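Local coordinates for uncharacterized protein (Mycolicibacterium smegmatis MC2 155, PDB 6T84), which is required for MmpL3-dependent transport of trehalose monomycolate to the cell wall, and for growth and cell elongation, at residues A[71-76]-A[148-153]; A[36-41]-A[143-148]; A[30-35]-A[47-52]. All blocks are in the same frame, centred on the assembly; numbering follows the deposited sequence.

How the contacts relate
Contact 1 lies in the core, pairing two neighbouring strands in the middle of the large antiparallel sheet through backbone hydrogen bonds and apolar side chains. Contact 2 is partly buried: loop 36-41 crosses one face of the same sheet and meets the turn between strands 141-144 and 148-153, through a carboxylate grip and tryptophan rings. The two share Trp148 and touch directly, Val40 packing on Val73 and Ala152, and Trp36 on Ala75. Contact 3 lies nearer the surface, about 12 Å from contact 1 and 14 Å from contact 2 between centres. It joins the start of the loop that carries 36-41 to its end and the strands beyond, using leucine methyls and bridging waters.

Contact 1: A[71-76]-A[148-153]; sequences ATVIAL and WTLVAM. With SO4 (sulfate ion), chain C.
Ala75 CB receives two side chains from strand 148-153: Leu150 CD2 at 3.6 Å and the CE3 corner of the Trp148 indole at 3.9 Å. Leu150 sends the same methyl to Val73 CG1, 4.0 Å away, the two side chains slanting across one another. Farther along this face Ala71 CB meets Ala152 CB. Ala75 O and Leu76 N lie at the indole edge, and Trp148 CE3 comes within 3.4 Å of Leu76 C. Trp148 NE1 donates to sulfate O4 at 3.0 Å. That ion, also bound by Asn147, probably comes from the crystallisation liquor.

The strands are central neighbours in the nine-stranded antiparallel sheet of this probably cytoplasmic portion of the N-terminal domain, the domain that binds MmpL3. They connect strand 60-67 with strand 141-144. Thr72-Met153, Ile74-Val151 and Leu76-Thr149 are hydrogen-bonded pairs, each with two bonds; Leu76 N to Thr149 O measures 2.7 Å. Val73-Ala152 and Ala75-Leu150 are the non-hydrogen-bonded pairs between them.

The other face carries Thr72, Ile74, Leu76, Thr149, Val151 and Met153. Met153 bends at chi3 (80°), with CE 3.6 Å from Ile74 CD1, a doubtful contact since Met153 is modelled in two conformers. Helix 159-175 covers Ile74 and Val151 with Val169, and its Asn173 is hydrogen-bonded to Thr149 OG1; Thr72 OG1 is hydrogen-bonded to Asp66.

Contact 2: A[36-41]-A[143-148]; sequences WKRGVM and WNEQNW. With SO4 (sulfate ion), chain C.
Glu145 reaches Lys37 and Arg38 with its carboxylate, carried to the loop by a chain extended beyond CG (chi2 -173°), and binds their backbone N-H groups. OE1 takes Lys37 N at 2.9 Å on its syn lone pair. OE2 is gripped twice: Arg38 N comes at 2.8 Å from above the carboxylate plane, 47° out of it, and Trp143 NE1 meets the anti lone pair of OE2 at 2.8 Å, with OE2 in the plane of the indole. A weak bond from Lys37 N to OE2 adds to this, and the grip probably favours the charged carboxylate. The Arg38 guanidinium turns elsewhere, to a salt bridge with Asp100.

Glu145 belongs to the tight connection of the 141-144/148-153 β-hairpin, where Glu145 N bonds Trp148 O; segment 36-41 is part of a long loop laid over one face of the sheet.

Two aromatic contacts flank the carboxylate. Trp36 presents its edge to the Trp148 face, a T-shaped pair with planes at 87° and Trp36 NE1 3.2 Å from Trp148 CG. Gly39, lacking a side chain, brings its CA over the centre of the Trp143 six-membered ring in a CH-pi contact at 3.5 Å.

Apolar contacts continue round that ring, with Val40 CG2 3.9 Å from Trp143 CH2 and Met41 CG 4.2 Å from Trp143 CZ2.

Contact 3: A[30-35]-A[47-52]; sequences EDLLKR and VTAKNV
The long loop between strands 28-29 and 49-50 folds back on itself: its start, with Leu32 and Leu33 in a 3-10 turn, meets its end at Val47 and the strands that follow at Ala49 and Val52. Ala49 CB is the common point of the apolar part, approached by both leucines: Leu32 CD2 lies 3.9 Å from it and Leu33 CD2 4.0 Å.

Each leucine also has a partner of its own. Leu32, with CG anti to the backbone N (chi1 -163°), continues to CD2, which meets Val52 CG1 tip to tip at 3.7 Å. The other methyl of Leu33, CD1, rests 3.6 Å from Val47 CG2, the two side chains running at a slant to each other. CD1 comes equally near Val47 O, so the leucine touches backbone as well as side chain.

Just before and within these segments the chain forms a small two-stranded antiparallel sheet, in which Ala49 pairs with Ser29. The chain then turns a corner at Asn51, and Val52 begins a strand of the large sheet, pairing with Glu26. Phe65 of strand 60-67 touches Leu32, Leu33 and Ala49 and thus ties this closure to the large sheet.

The polar links between the segments run through water. One water accepts from Leu33 N and from Ala49 N, joining the 3-10 turn to the strand. A second donates to Glu30 O at 2.7 Å and, weakly, to Val47 O at 3.3 Å.

Toward the solvent, Thr48 CG2 lies 4.2 Å from Glu30 CA, a loose contact with a poorly ordered residue, while Thr48 OG1 is hydrogen-bonded to Glu28. Lys34 NZ of the 3-10 turn forms a salt bridge with OD1 of Asp31, the residue just before that turn, on its anti lone pair.

Contact 1: A[71-76]-A[148-153]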
loop_
_atom_site.group_PDB
_atom_site.type_symbol
_atom_site.label_atom_id
_atom_site.label_comp_id
_atom_site.label_asym_id
_atom_site.label_seq_id
_atom_site.Cartn_x
_atom_site.Cartn_y
_atom_site.Cartn_z
ATOM N N ALA A 71 8.570 0.643 -7.829
ATOM C CA ALA A 71 7.750 -0.248 -7.025
ATOM C C ALA A 71 6.574 -0.754 -7.839
ATOM O O ALA A 71 6.122 -0.096 -8.781
ATOM C CB ALA A 71 7.155 0.501 -5.823
ATOM N N THR A 72 6.011 -1.875 -7.392
ATOM C CA THR A 72 4.664 -2.291 -7.749
ATOM C C THR A 72 3.785 -1.936 -6.549
ATOM O O THR A 72 4.147 -2.243 -5.413
ATOM C CB THR A 72 4.622 -3.804 -8.004
ATOM O OG1 THR A 72 5.403 -4.113 -9.195
ATOM C CG2 THR A 72 3.182 -4.357 -8.185
ATOM N N VAL A 73 2.699 -1.228 -6.781
ATOM C CA VAL A 73 1.816 -0.731 -5.728
ATOM C C VAL A 73 0.458 -1.395 -5.849
ATOM O O VAL A 73 -0.082 -1.535 -6.954
ATOM C CB VAL A 73 1.674 0.803 -5.826
ATOM C CG1 VAL A 73 0.738 1.311 -4.747
ATOM C CG2 VAL A 73 3.062 1.445 -5.685
ATOM N N ILE A 74 -0.137 -1.729 -4.706
ATOM C CA ILE A 74 -1.523 -2.177 -4.628
ATOM C C ILE A 74 -2.250 -1.182 -3.742
ATOM O O ILE A 74 -1.811 -0.933 -2.607
ATOM C CB ILE A 74 -1.595 -3.593 -4.016
ATOM C CG1 ILE A 74 -0.821 -4.586 -4.882
ATOM C CG2 ILE A 74 -3.062 -4.030 -3.808
ATOM C CD1 ILE A 74 -0.694 -6.010 -4.182
ATOM N N ALA A 75 -3.313 -0.551 -4.283
ATOM C CA ALA A 75 -4.110 0.435 -3.544
ATOM C C ALA A 75 -5.519 -0.097 -3.364
ATOM O O ALA A 75 -6.174 -0.434 -4.354
ATOM C CB ALA A 75 -4.200 1.760 -4.295
ATOM N N LEU A 76 -5.993 -0.159 -2.114
ATOM C CA LEU A 76 -7.316 -0.685 -1.792
ATOM C C LEU A 76 -8.204 0.409 -1.211
ATOM O O LEU A 76 -7.795 1.126 -0.296
ATOM C CB LEU A 76 -7.195 -1.824 -0.786
ATOM C CG LEU A 76 -8.507 -2.440 -0.247
ATOM C CD1 LEU A 76 -9.285 -3.129 -1.369
ATOM C CD2 LEU A 76 -8.215 -3.484 0.919
ATOM N N TRP A 148 -7.739 5.348 1.059
ATOM C CA TRP A 148 -7.025 4.237 0.441
ATOM C C TRP A 148 -5.999 3.669 1.419
ATOM O O TRP A 148 -5.438 4.412 2.222
ATOM C CB TRP A 148 -6.250 4.757 -0.765
ATOM C CG TRP A 148 -7.161 5.229 -1.841
ATOM C CD1 TRP A 148 -7.661 6.486 -1.969
ATOM C CD2 TRP A 148 -7.761 4.435 -2.853
ATOM N NE1 TRP A 148 -8.518 6.537 -3.022
ATOM C CE2 TRP A 148 -8.599 5.298 -3.604
ATOM C CE3 TRP A 148 -7.682 3.084 -3.204
ATOM C CZ2 TRP A 148 -9.364 4.853 -4.696
ATOM C CZ3 TRP A 148 -8.388 2.635 -4.307
ATOM C CH2 TRP A 148 -9.237 3.524 -5.045
ATOM N N THR A 149 -5.752 2.380 1.334
ATOM C CA THR A 149 -4.649 1.732 2.051
ATOM C C THR A 149 -3.824 1.083 0.947
ATOM O O THR A 149 -4.384 0.448 0.030
ATOM C CB THR A 149 -5.197 0.637 2.995
ATOM O OG1 THR A 149 -6.082 1.244 3.972
ATOM C CG2 THR A 149 -4.081 -0.127 3.745
ATOM N N LEU A 150 -2.483 1.231 1.039
ATOM C CA LEU A 150 -1.566 0.861 -0.038
ATOM C C LEU A 150 -0.395 0.034 0.468
ATOM O O LEU A 150 0.063 0.184 1.618
ATOM C CB LEU A 150 -0.994 2.125 -0.702
ATOM C CG LEU A 150 -2.067 3.084 -1.295
ATOM C CD1 LEU A 150 -2.370 4.196 -0.269
ATOM C CD2 LEU A 150 -1.604 3.670 -2.598
ATOM N N VAL A 151 0.096 -0.825 -0.416
ATOM C CA VAL A 151 1.316 -1.594 -0.191
ATOM C C VAL A 151 2.227 -1.412 -1.403
ATOM O O VAL A 151 1.782 -1.561 -2.549
ATOM C CB VAL A 151 0.997 -3.089 0.023
ATOM C CG1 VAL A 151 2.321 -3.942 0.009
ATOM C CG2 VAL A 151 0.093 -3.318 1.289
ATOM N N ALA A 152 3.509 -1.125 -1.152
ATOM C CA ALA A 152 4.511 -1.037 -2.197
ATOM C C ALA A 152 5.468 -2.206 -2.050
ATOM O O ALA A 152 5.923 -2.520 -0.930
ATOM C CB ALA A 152 5.274 0.288 -2.148
ATOM N N MET A 153 5.755 -2.884 -3.152
ATOM C CA MET A 153 6.708 -3.985 -3.198
ATOM C C MET A 153 7.661 -3.804 -4.366
ATOM O O MET A 153 7.413 -3.000 -5.273
ATOM C CB MET A 153 5.957 -5.328 -3.327
ATOM C CG MET A 153 5.211 -5.561 -4.635
ATOM S SD MET A 153 4.220 -7.087 -4.683
ATOM C CE MET A 153 2.802 -6.524 -3.793
HETATM S S SO4 C . -9.978 10.114 -3.157
HETATM O O1 SO4 C . -9.525 10.267 -1.763
HETATM O O2 SO4 C . -11.141 10.980 -3.375
HETATM O O3 SO4 C . -8.913 10.504 -4.083
HETATM O O4 SO4 C . -10.437 8.810 -3.480
#

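Contact 2: A[36-41]-A[143-148]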
loop_
_atom_site.group_PDB
_atom_site.type_symbol
_atom_site.label_atom_id
_atom_site.label_comp_id
_atom_site.label_asym_id
_atom_site.label_seq_id
_atom_site.Cartn_x
_atom_site.Cartn_y
_atom_site.Cartn_z
ATOM N N TRP A 36 -2.772 9.697 -5.158
ATOM C CA TRP A 36 -2.040 9.343 -3.936
ATOM C C TRP A 36 -0.790 10.196 -3.787
ATOM O O TRP A 36 -0.131 10.531 -4.782
ATOM C CB TRP A 36 -1.635 7.861 -3.959
ATOM C CG TRP A 36 -2.827 7.001 -4.142
ATOM C CD1 TRP A 36 -3.851 6.820 -3.255
ATOM C CD2 TRP A 36 -3.163 6.257 -5.305
ATOM N NE1 TRP A 36 -4.799 5.975 -3.802
ATOM C CE2 TRP A 36 -4.386 5.593 -5.047
ATOM C CE3 TRP A 36 -2.521 6.050 -6.532
ATOM C CZ2 TRP A 36 -5.001 4.778 -5.991
ATOM C CZ3 TRP A 36 -3.120 5.217 -7.464
ATOM C CH2 TRP A 36 -4.349 4.598 -7.193
ATOM N N LYS A 37 -0.485 10.589 -2.549
ATOM C CA LYS A 37 0.548 11.589 -2.319
ATOM C C LYS A 37 1.672 11.121 -1.410
ATOM O O LYS A 37 2.703 11.803 -1.342
ATOM C CB LYS A 37 -0.056 12.861 -1.687
ATOM C CG LYS A 37 -1.278 13.419 -2.425
ATOM C CD LYS A 37 -0.827 14.228 -3.592
ATOM C CE LYS A 37 -1.934 15.102 -4.119
ATOM N NZ LYS A 37 -1.423 15.868 -5.293
ATOM N N ARG A 38 1.493 10.022 -0.670
ATOM C CA ARG A 38 2.463 9.649 0.361
ATOM C C ARG A 38 3.122 8.307 0.028
ATOM O O ARG A 38 3.066 7.857 -1.118
ATOM C CB ARG A 38 1.775 9.637 1.735
ATOM C CG ARG A 38 1.233 10.982 2.148
ATOM C CD ARG A 38 0.975 10.992 3.647
ATOM N NE ARG A 38 0.335 12.190 4.123
ATOM C CZ ARG A 38 0.913 13.053 4.944
ATOM N NH1 ARG A 38 2.157 12.864 5.378
ATOM N NH2 ARG A 38 0.240 14.092 5.359
ATOM N N GLY A 39 3.757 7.660 1.020
ATOM C CA GLY A 39 4.454 6.412 0.758
ATOM C C GLY A 39 5.449 6.596 -0.360
ATOM O O GLY A 39 6.166 7.610 -0.419
ATOM N N VAL A 40 5.462 5.653 -1.311
ATOM C CA VAL A 40 6.362 5.801 -2.457
ATOM C C VAL A 40 5.984 6.917 -3.404
ATOM O O VAL A 40 6.813 7.291 -4.247
ATOM C CB VAL A 40 6.551 4.518 -3.294
ATOM C CG1 VAL A 40 7.129 3.453 -2.461
ATOM C CG2 VAL A 40 5.257 4.044 -3.872
ATOM N N MET A 41 4.781 7.476 -3.285
ATOM C CA MET A 41 4.364 8.518 -4.220
ATOM C C MET A 41 5.066 9.848 -3.968
ATOM O O MET A 41 5.160 10.658 -4.890
ATOM C CB MET A 41 2.858 8.742 -4.169
ATOM C CG MET A 41 1.999 7.538 -4.286
ATOM S SD MET A 41 2.337 6.554 -5.770
ATOM C CE MET A 41 1.308 5.137 -5.420
ATOM N N TRP A 143 0.935 1.895 3.841
ATOM C CA TRP A 143 0.494 3.153 4.423
ATOM C C TRP A 143 -0.938 3.390 4.014
ATOM O O TRP A 143 -1.436 2.761 3.087
ATOM C CB TRP A 143 1.372 4.349 4.028
ATOM C CG TRP A 143 1.174 4.858 2.594
ATOM C CD1 TRP A 143 0.490 6.000 2.248
ATOM C CD2 TRP A 143 1.670 4.289 1.356
ATOM N NE1 TRP A 143 0.547 6.175 0.871
ATOM C CE2 TRP A 143 1.240 5.143 0.302
ATOM C CE3 TRP A 143 2.455 3.154 1.036
ATOM C CZ2 TRP A 143 1.560 4.906 -1.034
ATOM C CZ3 TRP A 143 2.736 2.902 -0.283
ATOM C CH2 TRP A 143 2.318 3.791 -1.303
ATOM N N ASN A 144 -1.594 4.296 4.712
ATOM C CA ASN A 144 -2.893 4.744 4.247
ATOM C C ASN A 144 -2.905 6.236 3.984
ATOM O O ASN A 144 -2.084 7.014 4.486
ATOM C CB ASN A 144 -4.000 4.412 5.213
ATOM C CG ASN A 144 -3.950 5.317 6.437
ATOM O OD1 ASN A 144 -3.051 5.181 7.319
ATOM N ND2 ASN A 144 -4.900 6.264 6.513
ATOM N N GLU A 145 -3.866 6.612 3.135
ATOM C CA GLU A 145 -4.245 8.004 2.918
ATOM C C GLU A 145 -5.727 8.090 3.267
ATOM O O GLU A 145 -6.278 7.186 3.895
ATOM C CB GLU A 145 -3.879 8.463 1.497
ATOM C CG GLU A 145 -2.366 8.303 1.299
ATOM C CD GLU A 145 -1.787 8.835 0.032
ATOM O OE1 GLU A 145 -2.363 9.761 -0.556
ATOM O OE2 GLU A 145 -0.699 8.362 -0.363
ATOM N N GLN A 146 -6.396 9.187 2.887
ATOM C CA GLN A 146 -7.724 9.379 3.433
ATOM C C GLN A 146 -8.671 8.224 3.101
ATOM O O GLN A 146 -9.386 7.722 3.976
ATOM C CB GLN A 146 -8.300 10.700 2.946
ATOM C CG GLN A 146 -9.665 10.972 3.598
ATOM C CD GLN A 146 -10.194 12.348 3.313
ATOM O OE1 GLN A 146 -9.440 13.311 3.271
ATOM N NE2 GLN A 146 -11.504 12.446 3.122
ATOM N N ASN A 147 -8.716 7.812 1.831
ATOM C CA ASN A 147 -9.666 6.820 1.369
ATOM C C ASN A 147 -9.034 5.566 0.790
ATOM O O ASN A 147 -9.731 4.786 0.112
ATOM C CB ASN A 147 -10.530 7.506 0.301
ATOM C CG ASN A 147 -11.361 8.608 0.885
ATOM O OD1 ASN A 147 -12.169 8.338 1.748
ATOM N ND2 ASN A 147 -11.165 9.850 0.407
ATOM N N TRP A 148 -7.739 5.348 1.059
ATOM C CA TRP A 148 -7.025 4.237 0.441
ATOM C C TRP A 148 -5.999 3.669 1.419
ATOM O O TRP A 148 -5.438 4.412 2.222
ATOM C CB TRP A 148 -6.250 4.757 -0.765
ATOM C CG TRP A 148 -7.161 5.229 -1.841
ATOM C CD1 TRP A 148 -7.661 6.486 -1.969
ATOM C CD2 TRP A 148 -7.761 4.435 -2.853
ATOM N NE1 TRP A 148 -8.518 6.537 -3.022
ATOM C CE2 TRP A 148 -8.599 5.298 -3.604
ATOM C CE3 TRP A 148 -7.682 3.084 -3.204
ATOM C CZ2 TRP A 148 -9.364 4.853 -4.696
ATOM C CZ3 TRP A 148 -8.388 2.635 -4.307
ATOM C CH2 TRP A 148 -9.237 3.524 -5.045
HETATM S S SO4 C . -9.978 10.114 -3.157
HETATM O O1 SO4 C . -9.525 10.267 -1.763
HETATM O O2 SO4 C . -11.141 10.980 -3.375
HETATM O O3 SO4 C . -8.913 10.504 -4.083
HETATM O O4 SO4 C . -10.437 8.810 -3.480
#

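Contact 3: A[30-35]-A[47-52]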
loop_
_atom_site.group_PDB
_atom_site.type_symbol
_atom_site.label_atom_id
_atom_site.label_comp_id
_atom_site.label_asym_id
_atom_site.label_seq_id
_atom_site.Cartn_x
_atom_site.Cartn_y
_atom_site.Cartn_z
ATOM N N GLU A 30 -2.640 7.273 -17.624
ATOM C CA GLU A 30 -1.870 8.499 -17.509
ATOM C C GLU A 30 -2.230 9.345 -16.302
ATOM O O GLU A 30 -1.411 10.172 -15.904
ATOM C CB GLU A 30 -1.933 9.315 -18.809
ATOM C CG GLU A 30 -1.425 8.546 -20.023
ATOM C CD GLU A 30 -1.406 9.383 -21.291
ATOM O OE1 GLU A 30 -1.729 10.588 -21.221
ATOM O OE2 GLU A 30 -1.067 8.831 -22.361
ATOM N N ASP A 31 -3.403 9.169 -15.702
ATOM C CA ASP A 31 -3.755 10.018 -14.575
ATOM C C ASP A 31 -3.828 9.284 -13.246
ATOM O O ASP A 31 -3.982 9.922 -12.208
ATOM C CB ASP A 31 -5.058 10.773 -14.831
ATOM C CG ASP A 31 -4.876 11.918 -15.814
ATOM O OD1 ASP A 31 -3.848 12.647 -15.734
ATOM O OD2 ASP A 31 -5.755 12.080 -16.680
ATOM N N LEU A 32 -3.673 7.972 -13.246
ATOM C CA LEU A 32 -3.950 7.189 -12.047
ATOM C C LEU A 32 -3.188 7.689 -10.806
ATOM O O LEU A 32 -3.783 7.849 -9.726
ATOM C CB LEU A 32 -3.558 5.735 -12.363
ATOM C CG LEU A 32 -4.151 4.708 -11.393
ATOM C CD1 LEU A 32 -5.627 4.732 -11.422
ATOM C CD2 LEU A 32 -3.684 3.318 -11.756
ATOM N N LEU A 33 -1.886 7.966 -10.945
ATOM C CA LEU A 33 -1.013 8.199 -9.783
ATOM C C LEU A 33 -1.356 9.472 -9.039
ATOM O O LEU A 33 -0.928 9.636 -7.885
ATOM C CB LEU A 33 0.455 8.288 -10.205
ATOM C CG LEU A 33 1.018 7.002 -10.840
ATOM C CD1 LEU A 33 2.477 7.166 -11.161
ATOM C CD2 LEU A 33 0.848 5.860 -9.858
ATOM N N LYS A 34 -2.084 10.380 -9.671
ATOM C CA LYS A 34 -2.294 11.662 -9.032
ATOM C C LYS A 34 -3.149 11.557 -7.792
ATOM O O LYS A 34 -3.177 12.499 -7.000
ATOM C CB LYS A 34 -2.951 12.632 -10.026
ATOM C CG LYS A 34 -2.031 13.039 -11.172
ATOM C CD LYS A 34 -2.701 14.071 -12.087
ATOM C CE LYS A 34 -1.752 14.583 -13.169
ATOM N NZ LYS A 34 -1.358 13.523 -14.140
ATOM N N ARG A 35 -3.814 10.421 -7.557
ATOM C CA ARG A 35 -4.729 10.420 -6.431
ATOM C C ARG A 35 -4.037 10.115 -5.118
ATOM O O ARG A 35 -4.660 10.298 -4.068
ATOM C CB ARG A 35 -5.946 9.512 -6.628
ATOM C CG ARG A 35 -5.655 8.104 -6.963
ATOM C CD ARG A 35 -6.961 7.342 -7.124
ATOM N NE ARG A 35 -7.782 7.905 -8.190
ATOM C CZ ARG A 35 -9.020 8.353 -8.021
ATOM N NH1 ARG A 35 -9.597 8.284 -6.824
ATOM N NH2 ARG A 35 -9.679 8.863 -9.058
ATOM N N VAL A 47 5.929 10.401 -13.739
ATOM C CA VAL A 47 5.826 9.002 -14.132
ATOM C C VAL A 47 4.351 8.681 -14.309
ATOM O O VAL A 47 3.479 9.363 -13.779
ATOM C CB VAL A 47 6.464 8.047 -13.101
ATOM C CG1 VAL A 47 7.990 8.206 -13.080
ATOM C CG2 VAL A 47 5.870 8.272 -11.714
ATOM N N THR A 48 4.075 7.640 -15.079
ATOM C CA THR A 48 2.717 7.152 -15.197
ATOM C C THR A 48 2.679 5.709 -14.740
ATOM O O THR A 48 3.683 4.992 -14.773
ATOM C CB THR A 48 2.215 7.174 -16.634
ATOM O OG1 THR A 48 3.037 6.300 -17.400
ATOM C CG2 THR A 48 2.280 8.581 -17.245
ATOM N N ALA A 49 1.488 5.281 -14.389
ATOM C CA ALA A 49 1.248 3.923 -13.913
ATOM C C ALA A 49 1.260 2.977 -15.110
ATOM O O ALA A 49 0.618 3.250 -16.146
ATOM C CB ALA A 49 -0.108 3.891 -13.219
ATOM N N LYS A 50 1.979 1.862 -14.996
ATOM C CA LYS A 50 2.052 0.894 -16.086
ATOM C C LYS A 50 1.614 -0.470 -15.607
ATOM O O LYS A 50 1.653 -0.775 -14.413
ATOM C CB LYS A 50 3.459 0.809 -16.707
ATOM C CG LYS A 50 3.788 2.093 -17.473
ATOM C CD LYS A 50 4.978 1.948 -18.352
ATOM C CE LYS A 50 5.183 3.266 -19.127
ATOM N NZ LYS A 50 6.547 3.406 -19.687
ATOM N N ASN A 51 1.290 -1.343 -16.565
ATOM C CA ASN A 51 0.821 -2.703 -16.250
ATOM C C ASN A 51 -0.260 -2.658 -15.169
ATOM O O ASN A 51 -0.147 -3.240 -14.077
ATOM C CB ASN A 51 1.980 -3.602 -15.808
ATOM C CG ASN A 51 2.876 -3.934 -16.917
ATOM O OD1 ASN A 51 2.417 -4.309 -17.978
ATOM N ND2 ASN A 51 4.189 -3.845 -16.687
ATOM N N VAL A 52 -1.292 -1.894 -15.491
ATOM C CA VAL A 52 -2.315 -1.496 -14.531
ATOM C C VAL A 52 -3.409 -2.554 -14.489
ATOM O O VAL A 52 -3.919 -2.994 -15.539
ATOM C CB VAL A 52 -2.891 -0.134 -14.937
ATOM C CG1 VAL A 52 -3.987 0.299 -13.918
ATOM C CG2 VAL A 52 -1.783 0.914 -15.027
HETATM O O HOH W 1 0.221 9.900 -13.742
HETATM O O HOH W 2 -0.578 7.582 -13.786
#